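Long-range contacts in ParA (Salmonella enterica subsp. enterica serovar Newport str. SL317, PDB 3EZ9), which probably acts as a plasmid-partition ATPase, joining a helix-turn-helix DNA-binding domain to a P-loop nucleotide-binding domain of the ParA type: residues Q218-V223 against Q230-I235; Y40-T45 against V138-L143; P53-R58 against I93-H98. All blocks are in the same frame, centred on the assembly; numbering follows the deposited sequence.

How the contacts relate
The three contacts sample two domains and the joint between them, and all are partly buried. Contacts 1 and 3 each bury an aromatic donor bonded to a backbone oxygen, Trp219 and Tyr96; contact 3 also reaches an exposed residue, Lys54. Contact 1 belongs to the ATPase domain, in the loop joining helix 219-226 to helix 235-241; its centre and that of contact 2 are about 42 Å apart, on opposite sides of the chain's centre. Contact 2 brings the two domains together through side-chain packing alone. Contacts 2 and 3 touch, Asp141 OD1 lying 3.6 Å from Pro53 CD. Contact 3 uses helix 89-98 directly, whereas in contact 2 Gln42, Phe44 and Leu143 pack on its Ile89 and Val92.

Contact 1 (Q218-V223 against Q230-I235); sequences QWRELV and QNQYEI. Unlike the reference sequence in segment 218-223: Arg220 (reference Glu), Glu221 (reference Asp). Unlike the reference sequence in segment 230-235: Gln230 (reference Met), Asn231 (reference Lys), Gln232 (reference Pro), Tyr233 (reference Ser), Ile235 (reference Val). With MG (magnesium ion), chain C.
The indole of Trp219 meets Gln232 at its edge, while one of its faces is overlaid toward the rim by CG2 of Val223, one helical turn further on. A second flat group, the phenol of Tyr233, carries CG of Gln232 over the centre of one face, 3.8 Å above the plane. These rings mark a helix-to-helix connection in the P-loop ATPase domain: helix 219-226 is followed by a loop with a type I turn from Asn231 to Glu234, which leads into helix 235-241.

One polar bond joins the two sides. Trp219 NE1 donates to Gln232 O at 2.9 Å, nearly straight at 169°; the acceptor lies in the ring plane, and the donor meets a lone pair in the carbonyl plane. Asn265 ND2 also binds this oxygen, which thus has two donors and ties the loop to helix 261-269. With chi1 at -171°, Trp219 swings its ring away from its own backbone N and past the loop, and Phe262 meets it edge-to-face.

Beside this bond the contact turns apolar. Ile235 CD1 comes tip to tip with the valine branches, 3.5 Å from Val223 CG1, and also lies 3.7 Å from Trp219 CZ2. At the margin the stem of Arg220 crosses the end of Gln232, while its guanidinium makes a salt bridge with Glu224 and approaches Arg220 of the second subunit. At the last residue of the turn, Glu234 OE2 binds a magnesium ion at 2.3 Å.

Contact 2 (Y40-T45 against V138-L143); sequences YYQTFT and VHQDLL
Tyr40 and Val138 lie alongside one another, pointing opposite ways, and their meeting is an apolar contact between the helix-turn-helix domain and the ATPase domain. It is a CH-pi interaction: Val138 CG2 sits over one face of the phenol, 4.0 Å from the ring centroid and 29° off the normal. Val138 CB approaches the rim of the same ring, 3.5 Å from Tyr40 CE2. At a chi1 of -60° the valine places CG2 between its backbone N and carbonyl carbon; this branch takes the ring face, while Val138 CG1 flanks Tyr40 CE2 at 3.7 Å. Tyr40 is poorly ordered, which makes the details on its side less certain.

A second apolar cluster forms around Phe44. Gln140 brings its aliphatic stem to the ring edge, with CG 4.1 Å from Phe44 CZ and close to the ring plane. Leu143 arrives from the other direction, CD1 lying 4.1 Å from Phe44 CE1. Val92 of helix 89-98 touches both Phe44 and Leu143, so the helix completes this cluster.

Polar bonds run within each segment and not between them. Tyr40 OH donates to Gln42 OE1 at 2.6 Å from above the amide carbonyl plane, away from a lone pair; given the disorder of the tyrosine, the strength and exact length of this bond are uncertain. On the ATPase side, Asp141 N reaches His139 ND1 at 3.2 Å, tilted from the imidazole plane, and Leu142 N binds His139 O; these bonds shape the chain just after helix 129-137.

With no hydrogen bond crossing between the segments, this part of the domain joint rests on the fit of aromatic rings and aliphatic branches, while the Tyr40-Gln42 and His139-Asp141 bonds each stay on their own side.

Contact 3 (P53-R58 against I93-H98); sequences PKLSRR and IDIYAH
Tyr96 OH gives its proton to Pro53 O at 2.8 Å, the one hydrogen bond between these segments. The donor lies in the carbonyl plane on a lone pair, with a C=O...O angle of 135°, so the phenol ties helix 89-98 to the connection between helices 46-51 and 57-69. That order of helices, followed by the hairpin of strands 76-79 and 82-85, is consistent with a winged helix-turn-helix domain, in which helix 57-69 would probably be the recognition helix.

The same ring is also packed from above. Leu55 CD1 lies over one face, 3.9 Å from the centroid of the Tyr96 ring and 27° off its normal, in a CH-pi contact displaced toward the hydroxyl end. Here the tyrosine keeps CG beside its own backbone N (chi1 -78°), which carries the phenol off the helix and across the leucine. Around the ring edge come the carbonyl of Pro53 and, more loosely, CB of Lys54, while Pro53 CD stands 3.7 Å from Tyr96 OH. The other leucine branch stays by the ring as well: Leu55 CD2 lies 4.0 Å from Tyr96 CE2 and touches Ile95 CG2 only lightly, at 4.5 Å.

Ser56 then starts the next helix, its OG capping Ile59 N. Beyond the two segments, helix 89-98 packs on helix 57-69, with Ile95 on Ala63 and both Asp94 and His98 on Met67, while Leu55 in the linker also bridges to Val49 of helix 46-51.

Contact 1 (Q218-V223 against Q230-I235)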
loop_
_atom_site.group_PDB
_atom_site.type_symbol
_atom_site.label_atom_id
_atom_site.label_comp_id
_atom_site.label_asym_id
_atom_site.label_seq_id
_atom_site.Cartn_x
_atom_site.Cartn_y
_atom_site.Cartn_z
ATOM N N GLN A 218 11.806 5.990 14.606
ATOM C CA GLN A 218 12.638 6.697 15.568
ATOM C C GLN A 218 13.706 7.547 14.834
ATOM O O GLN A 218 14.885 7.570 15.225
ATOM C CB GLN A 218 13.303 5.682 16.508
ATOM C CG GLN A 218 13.819 6.298 17.812
ATOM C CD GLN A 218 14.583 5.313 18.701
ATOM O OE1 GLN A 218 15.719 4.927 18.402
ATOM N NE2 GLN A 218 13.955 4.905 19.804
ATOM N N TRP A 219 13.285 8.251 13.779
ATOM C CA TRP A 219 14.211 9.058 12.986
ATOM C C TRP A 219 14.910 10.196 13.730
ATOM O O TRP A 219 16.107 10.120 13.974
ATOM C CB TRP A 219 13.515 9.629 11.747
ATOM C CG TRP A 219 14.474 10.279 10.785
ATOM C CD1 TRP A 219 14.501 11.599 10.401
ATOM C CD2 TRP A 219 15.554 9.639 10.093
ATOM N NE1 TRP A 219 15.530 11.809 9.507
ATOM C CE2 TRP A 219 16.181 10.622 9.289
ATOM C CE3 TRP A 219 16.036 8.328 10.049
ATOM C CZ2 TRP A 219 17.286 10.333 8.479
ATOM C CZ3 TRP A 219 17.149 8.040 9.230
ATOM C CH2 TRP A 219 17.743 9.034 8.451
ATOM N N ARG A 220 14.174 11.246 14.085
ATOM C CA ARG A 220 14.774 12.386 14.781
ATOM C C ARG A 220 15.644 11.959 15.953
ATOM O O ARG A 220 16.740 12.470 16.148
ATOM C CB ARG A 220 13.697 13.352 15.285
ATOM C CG ARG A 220 14.274 14.602 15.951
ATOM C CD ARG A 220 13.193 15.575 16.408
ATOM N NE ARG A 220 12.299 14.969 17.397
ATOM C CZ ARG A 220 12.664 14.568 18.618
ATOM N NH1 ARG A 220 13.923 14.708 19.026
ATOM N NH2 ARG A 220 11.770 14.012 19.429
ATOM N N GLU A 221 15.140 11.017 16.735
ATOM C CA GLU A 221 15.859 10.503 17.880
ATOM C C GLU A 221 17.184 9.923 17.416
ATOM O O GLU A 221 18.240 10.341 17.873
ATOM C CB GLU A 221 15.001 9.438 18.569
ATOM C CG GLU A 221 15.656 8.764 19.769
ATOM C CD GLU A 221 14.645 8.085 20.686
ATOM O OE1 GLU A 221 15.062 7.517 21.727
ATOM O OE2 GLU A 221 13.434 8.126 20.365
ATOM N N LEU A 222 17.126 8.958 16.501
ATOM C CA LEU A 222 18.334 8.323 15.956
ATOM C C LEU A 222 19.273 9.351 15.301
ATOM O O LEU A 222 20.497 9.205 15.340
ATOM C CB LEU A 222 17.940 7.278 14.906
ATOM C CG LEU A 222 17.378 5.910 15.303
ATOM C CD1 LEU A 222 16.629 5.296 14.130
ATOM C CD2 LEU A 222 18.522 5.007 15.740
ATOM N N VAL A 223 18.688 10.377 14.686
ATOM C CA VAL A 223 19.454 11.415 14.016
ATOM C C VAL A 223 20.269 12.126 15.051
ATOM O O VAL A 223 21.484 12.258 14.912
ATOM C CB VAL A 223 18.558 12.479 13.300
ATOM C CG1 VAL A 223 19.422 13.613 12.776
ATOM C CG2 VAL A 223 17.825 11.865 12.120
ATOM N N GLN A 230 23.387 17.712 12.435
ATOM C CA GLN A 230 22.863 17.601 11.074
ATOM C C GLN A 230 21.346 17.776 11.105
ATOM O O GLN A 230 20.679 17.251 11.999
ATOM C CB GLN A 230 23.163 16.224 10.486
ATOM C CG GLN A 230 24.579 15.758 10.607
ATOM C CD GLN A 230 24.844 14.592 9.682
ATOM O OE1 GLN A 230 25.810 13.851 9.837
ATOM N NE2 GLN A 230 23.975 14.424 8.705
ATOM N N ASN A 231 20.805 18.503 10.133
ATOM C CA ASN A 231 19.358 18.712 10.034
ATOM C C ASN A 231 18.678 17.380 9.643
ATOM O O ASN A 231 19.099 16.694 8.713
ATOM C CB ASN A 231 19.104 19.791 8.990
ATOM C CG ASN A 231 17.666 20.199 8.901
ATOM O OD1 ASN A 231 17.271 21.259 9.381
ATOM N ND2 ASN A 231 16.873 19.373 8.265
ATOM N N GLN A 232 17.637 17.001 10.374
ATOM C CA GLN A 232 16.922 15.747 10.121
ATOM C C GLN A 232 16.259 15.588 8.746
ATOM O O GLN A 232 15.871 14.495 8.374
ATOM C CB GLN A 232 15.867 15.538 11.193
ATOM C CG GLN A 232 14.909 16.684 11.288
ATOM C CD GLN A 232 13.683 16.345 12.087
ATOM O OE1 GLN A 232 12.995 17.234 12.595
ATOM N NE2 GLN A 232 13.382 15.062 12.186
ATOM N N TYR A 233 16.114 16.673 8.000
ATOM C CA TYR A 233 15.527 16.612 6.662
ATOM C C TYR A 233 16.533 16.875 5.513
ATOM O O TYR A 233 16.156 16.876 4.336
ATOM C CB TYR A 233 14.362 17.590 6.567
ATOM C CG TYR A 233 13.284 17.278 7.558
ATOM C CD1 TYR A 233 12.615 18.295 8.236
ATOM C CD2 TYR A 233 12.939 15.956 7.831
ATOM C CE1 TYR A 233 11.629 18.008 9.164
ATOM C CE2 TYR A 233 11.947 15.646 8.763
ATOM C CZ TYR A 233 11.295 16.680 9.424
ATOM O OH TYR A 233 10.308 16.377 10.327
ATOM N N GLU A 234 17.807 17.085 5.844
ATOM C CA GLU A 234 18.796 17.310 4.803
ATOM C C GLU A 234 19.689 16.111 4.749
ATOM O O GLU A 234 20.690 16.102 4.023
ATOM C CB GLU A 234 19.661 18.526 5.099
ATOM C CG GLU A 234 18.917 19.838 5.224
ATOM C CD GLU A 234 19.861 20.935 5.626
ATOM O OE1 GLU A 234 20.607 20.676 6.587
ATOM O OE2 GLU A 234 19.879 22.026 5.004
ATOM N N ILE A 235 19.333 15.082 5.508
ATOM C CA ILE A 235 20.181 13.891 5.549
ATOM C C ILE A 235 20.247 13.041 4.277
ATOM O O ILE A 235 21.257 12.399 4.037
ATOM C CB ILE A 235 19.820 13.030 6.783
ATOM C CG1 ILE A 235 20.033 13.874 8.042
ATOM C CG2 ILE A 235 20.679 11.778 6.842
ATOM C CD1 ILE A 235 19.520 13.240 9.254
HETATM MG MG MG C . 19.244 24.237 5.126
#

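Contact 2 (Y40-T45 against V138-L143)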
loop_
_atom_site.group_PDB
_atom_site.type_symbol
_atom_site.label_atom_id
_atom_site.label_comp_id
_atom_site.label_asym_id
_atom_site.label_seq_id
_atom_site.Cartn_x
_atom_site.Cartn_y
_atom_site.Cartn_z
ATOM N N TYR A 40 16.531 -8.410 -21.875
ATOM C CA TYR A 40 17.427 -7.351 -22.296
ATOM C C TYR A 40 18.903 -7.590 -22.517
ATOM O O TYR A 40 19.733 -7.537 -21.609
ATOM C CB TYR A 40 17.244 -6.097 -21.448
ATOM C CG TYR A 40 16.862 -4.948 -22.351
ATOM C CD1 TYR A 40 15.524 -4.661 -22.616
ATOM C CD2 TYR A 40 17.840 -4.240 -23.050
ATOM C CE1 TYR A 40 15.165 -3.710 -23.567
ATOM C CE2 TYR A 40 17.496 -3.279 -24.004
ATOM C CZ TYR A 40 16.155 -3.020 -24.262
ATOM O OH TYR A 40 15.813 -2.083 -25.220
ATOM N N TYR A 41 19.187 -7.860 -23.780
ATOM C CA TYR A 41 20.520 -8.076 -24.310
ATOM C C TYR A 41 20.112 -7.900 -25.758
ATOM O O TYR A 41 20.107 -8.850 -26.546
ATOM C CB TYR A 41 21.030 -9.502 -24.091
ATOM C CG TYR A 41 22.541 -9.601 -24.173
ATOM C CD1 TYR A 41 23.349 -8.986 -23.214
ATOM C CD2 TYR A 41 23.173 -10.276 -25.226
ATOM C CE1 TYR A 41 24.757 -9.034 -23.294
ATOM C CE2 TYR A 41 24.583 -10.333 -25.318
ATOM C CZ TYR A 41 25.363 -9.708 -24.347
ATOM O OH TYR A 41 26.742 -9.754 -24.418
ATOM N N GLN A 42 19.669 -6.683 -26.060
ATOM C CA GLN A 42 19.227 -6.321 -27.389
ATOM C C GLN A 42 20.391 -6.537 -28.330
ATOM O O GLN A 42 21.540 -6.274 -27.990
ATOM C CB GLN A 42 18.807 -4.843 -27.437
ATOM C CG GLN A 42 17.302 -4.584 -27.486
ATOM C CD GLN A 42 16.959 -3.123 -27.796
ATOM O OE1 GLN A 42 17.494 -2.204 -27.175
ATOM N NE2 GLN A 42 16.061 -2.911 -28.756
ATOM N N THR A 43 20.077 -7.025 -29.517
ATOM C CA THR A 43 21.068 -7.266 -30.545
ATOM C C THR A 43 20.828 -6.161 -31.561
ATOM O O THR A 43 19.684 -5.858 -31.886
ATOM C CB THR A 43 20.831 -8.631 -31.216
ATOM O OG1 THR A 43 21.161 -9.680 -30.299
ATOM C CG2 THR A 43 21.660 -8.762 -32.485
ATOM N N PHE A 44 21.895 -5.549 -32.054
ATOM C CA PHE A 44 21.744 -4.485 -33.037
ATOM C C PHE A 44 22.443 -4.790 -34.354
ATOM O O PHE A 44 23.651 -5.037 -34.387
ATOM C CB PHE A 44 22.282 -3.166 -32.480
ATOM C CG PHE A 44 21.286 -2.391 -31.672
ATOM C CD1 PHE A 44 21.538 -2.087 -30.343
ATOM C CD2 PHE A 44 20.114 -1.931 -32.254
ATOM C CE1 PHE A 44 20.637 -1.334 -29.602
ATOM C CE2 PHE A 44 19.200 -1.174 -31.523
ATOM C CZ PHE A 44 19.461 -0.874 -30.193
ATOM N N THR A 45 21.676 -4.784 -35.436
ATOM C CA THR A 45 22.237 -5.025 -36.758
ATOM C C THR A 45 22.734 -3.668 -37.222
ATOM O O THR A 45 22.110 -2.651 -36.915
ATOM C CB THR A 45 21.170 -5.524 -37.735
ATOM O OG1 THR A 45 20.076 -4.601 -37.747
ATOM C CG2 THR A 45 20.673 -6.897 -37.330
ATOM N N VAL A 138 18.133 2.186 -21.801
ATOM C CA VAL A 138 18.210 1.393 -23.010
ATOM C C VAL A 138 17.330 1.856 -24.142
ATOM O O VAL A 138 17.125 1.115 -25.108
ATOM C CB VAL A 138 17.866 -0.078 -22.728
ATOM C CG1 VAL A 138 18.840 -0.659 -21.716
ATOM C CG2 VAL A 138 16.467 -0.175 -22.213
ATOM N N HIS A 139 16.790 3.059 -24.057
ATOM C CA HIS A 139 15.966 3.493 -25.171
ATOM C C HIS A 139 16.847 3.815 -26.400
ATOM O O HIS A 139 17.864 4.538 -26.307
ATOM C CB HIS A 139 15.147 4.715 -24.800
ATOM C CG HIS A 139 14.063 5.023 -25.784
ATOM N ND1 HIS A 139 14.286 5.081 -27.142
ATOM C CD2 HIS A 139 12.749 5.298 -25.609
ATOM C CE1 HIS A 139 13.157 5.377 -27.759
ATOM N NE2 HIS A 139 12.209 5.514 -26.853
ATOM N N GLN A 140 16.455 3.277 -27.552
ATOM C CA GLN A 140 17.192 3.518 -28.783
ATOM C C GLN A 140 17.643 4.959 -28.993
ATOM O O GLN A 140 18.837 5.237 -29.144
ATOM C CB GLN A 140 16.345 3.139 -29.965
ATOM C CG GLN A 140 16.292 1.684 -30.255
ATOM C CD GLN A 140 15.537 1.462 -31.538
ATOM O OE1 GLN A 140 15.369 2.406 -32.332
ATOM N NE2 GLN A 140 15.080 0.227 -31.764
ATOM N N ASP A 141 16.690 5.879 -29.036
ATOM C CA ASP A 141 17.048 7.266 -29.259
ATOM C C ASP A 141 17.624 7.948 -28.029
ATOM O O ASP A 141 17.812 9.165 -28.039
ATOM C CB ASP A 141 15.840 8.054 -29.728
ATOM C CG ASP A 141 14.989 7.281 -30.686
ATOM O OD1 ASP A 141 15.548 6.641 -31.594
ATOM O OD2 ASP A 141 13.752 7.324 -30.532
ATOM N N LEU A 142 17.903 7.178 -26.979
ATOM C CA LEU A 142 18.441 7.751 -25.765
ATOM C C LEU A 142 19.847 7.246 -25.418
ATOM O O LEU A 142 20.545 7.849 -24.575
ATOM C CB LEU A 142 17.454 7.503 -24.618
ATOM C CG LEU A 142 16.720 8.708 -24.007
ATOM C CD1 LEU A 142 16.497 9.748 -25.019
ATOM C CD2 LEU A 142 15.409 8.266 -23.386
ATOM N N LEU A 143 20.274 6.169 -26.076
ATOM C CA LEU A 143 21.615 5.607 -25.851
ATOM C C LEU A 143 22.738 6.649 -26.028
ATOM O O LEU A 143 23.750 6.635 -25.322
ATOM C CB LEU A 143 21.862 4.448 -26.816
ATOM C CG LEU A 143 20.877 3.268 -26.787
ATOM C CD1 LEU A 143 21.091 2.419 -28.027
ATOM C CD2 LEU A 143 21.068 2.417 -25.536
#

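Contact 3 (P53-R58 against I93-H98)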
loop_
_atom_site.group_PDB
_atom_site.type_symbol
_atom_site.label_atom_id
_atom_site.label_comp_id
_atom_site.label_asym_id
_atom_site.label_seq_id
_atom_site.Cartn_x
_atom_site.Cartn_y
_atom_site.Cartn_z
ATOM N N PRO A 53 19.551 7.972 -34.085
ATOM C CA PRO A 53 19.802 9.410 -34.190
ATOM C C PRO A 53 21.252 9.775 -34.411
ATOM O O PRO A 53 22.145 9.098 -33.931
ATOM C CB PRO A 53 19.274 9.943 -32.867
ATOM C CG PRO A 53 18.115 9.011 -32.581
ATOM C CD PRO A 53 18.723 7.669 -32.900
ATOM N N LYS A 54 21.467 10.863 -35.145
ATOM C CA LYS A 54 22.798 11.378 -35.441
ATOM C C LYS A 54 23.771 10.363 -36.015
ATOM O O LYS A 54 24.987 10.550 -35.960
ATOM C CB LYS A 54 23.406 11.999 -34.183
ATOM C CG LYS A 54 22.533 13.058 -33.583
ATOM C CD LYS A 54 23.262 14.367 -33.400
ATOM C CE LYS A 54 23.237 15.222 -34.645
ATOM N NZ LYS A 54 23.787 16.578 -34.361
ATOM N N LEU A 55 23.240 9.290 -36.575
ATOM C CA LEU A 55 24.079 8.267 -37.167
ATOM C C LEU A 55 23.535 7.950 -38.549
ATOM O O LEU A 55 22.417 8.348 -38.880
ATOM C CB LEU A 55 24.083 7.019 -36.282
ATOM C CG LEU A 55 24.621 7.155 -34.850
ATOM C CD1 LEU A 55 24.672 5.773 -34.166
ATOM C CD2 LEU A 55 26.006 7.774 -34.898
ATOM N N SER A 56 24.323 7.244 -39.358
ATOM C CA SER A 56 23.932 6.886 -40.728
ATOM C C SER A 56 24.833 5.760 -41.178
ATOM O O SER A 56 25.930 5.640 -40.666
ATOM C CB SER A 56 24.161 8.064 -41.652
ATOM O OG SER A 56 25.547 8.314 -41.729
ATOM N N ARG A 57 24.375 4.956 -42.143
ATOM C CA ARG A 57 25.135 3.812 -42.682
ATOM C C ARG A 57 26.606 4.143 -42.856
ATOM O O ARG A 57 27.460 3.275 -42.725
ATOM C CB ARG A 57 24.574 3.377 -44.038
ATOM C CG ARG A 57 23.059 3.184 -44.078
ATOM C CD ARG A 57 22.557 3.034 -45.512
ATOM N NE ARG A 57 21.660 1.889 -45.663
ATOM C CZ ARG A 57 22.028 0.621 -45.474
ATOM N NH1 ARG A 57 23.281 0.330 -45.125
ATOM N NH2 ARG A 57 21.143 -0.361 -45.633
ATOM N N ARG A 58 26.909 5.400 -43.147
ATOM C CA ARG A 58 28.293 5.808 -43.323
ATOM C C ARG A 58 28.991 6.179 -42.025
ATOM O O ARG A 58 30.218 6.092 -41.936
ATOM C CB ARG A 58 28.385 6.977 -44.306
ATOM C CG ARG A 58 28.062 6.561 -45.716
ATOM C CD ARG A 58 28.402 7.601 -46.760
ATOM N NE ARG A 58 28.333 6.993 -48.087
ATOM C CZ ARG A 58 28.232 7.675 -49.221
ATOM N NH1 ARG A 58 28.181 9.003 -49.200
ATOM N NH2 ARG A 58 28.201 7.028 -50.380
ATOM N N ILE A 93 26.854 2.871 -27.765
ATOM C CA ILE A 93 27.280 3.986 -26.929
ATOM C C ILE A 93 28.706 4.461 -27.275
ATOM O O ILE A 93 28.956 5.661 -27.380
ATOM C CB ILE A 93 27.193 3.608 -25.442
ATOM C CG1 ILE A 93 25.718 3.511 -25.053
ATOM C CG2 ILE A 93 27.961 4.625 -24.592
ATOM C CD1 ILE A 93 25.465 3.220 -23.603
ATOM N N ASP A 94 29.631 3.518 -27.447
ATOM C CA ASP A 94 31.016 3.839 -27.794
ATOM C C ASP A 94 31.128 4.455 -29.197
ATOM O O ASP A 94 31.998 5.304 -29.448
ATOM C CB ASP A 94 31.875 2.586 -27.741
ATOM C CG ASP A 94 32.001 2.038 -26.360
ATOM O OD1 ASP A 94 31.786 2.820 -25.404
ATOM O OD2 ASP A 94 32.336 0.841 -26.243
ATOM N N ILE A 95 30.264 4.000 -30.110
ATOM C CA ILE A 95 30.258 4.558 -31.437
ATOM C C ILE A 95 29.940 6.040 -31.317
ATOM O O ILE A 95 30.645 6.859 -31.874
ATOM C CB ILE A 95 29.235 3.879 -32.338
ATOM C CG1 ILE A 95 29.762 2.506 -32.754
ATOM C CG2 ILE A 95 29.014 4.721 -33.583
ATOM C CD1 ILE A 95 28.774 1.663 -33.523
ATOM N N TYR A 96 28.884 6.397 -30.597
ATOM C CA TYR A 96 28.561 7.807 -30.422
ATOM C C TYR A 96 29.743 8.550 -29.796
ATOM O O TYR A 96 29.969 9.733 -30.093
ATOM C CB TYR A 96 27.347 7.992 -29.512
ATOM C CG TYR A 96 26.005 7.749 -30.147
ATOM C CD1 TYR A 96 25.330 6.558 -29.955
ATOM C CD2 TYR A 96 25.404 8.728 -30.919
ATOM C CE1 TYR A 96 24.088 6.350 -30.522
ATOM C CE2 TYR A 96 24.166 8.533 -31.483
ATOM C CZ TYR A 96 23.514 7.347 -31.290
ATOM O OH TYR A 96 22.305 7.159 -31.918
ATOM N N ALA A 97 30.485 7.884 -28.910
ATOM C CA ALA A 97 31.640 8.544 -28.286
ATOM C C ALA A 97 32.761 8.681 -29.332
ATOM O O ALA A 97 33.466 9.688 -29.382
ATOM C CB ALA A 97 32.133 7.761 -27.089
ATOM N N HIS A 98 32.930 7.672 -30.176
ATOM C CA HIS A 98 33.947 7.760 -31.200
ATOM C C HIS A 98 33.601 8.906 -32.157
ATOM O O HIS A 98 34.469 9.685 -32.582
ATOM C CB HIS A 98 34.022 6.453 -31.962
ATOM C CG HIS A 98 35.195 6.369 -32.869
ATOM N ND1 HIS A 98 35.123 6.686 -34.207
ATOM C CD2 HIS A 98 36.483 6.040 -32.623
ATOM C CE1 HIS A 98 36.318 6.552 -34.750
ATOM N NE2 HIS A 98 37.162 6.161 -33.809
#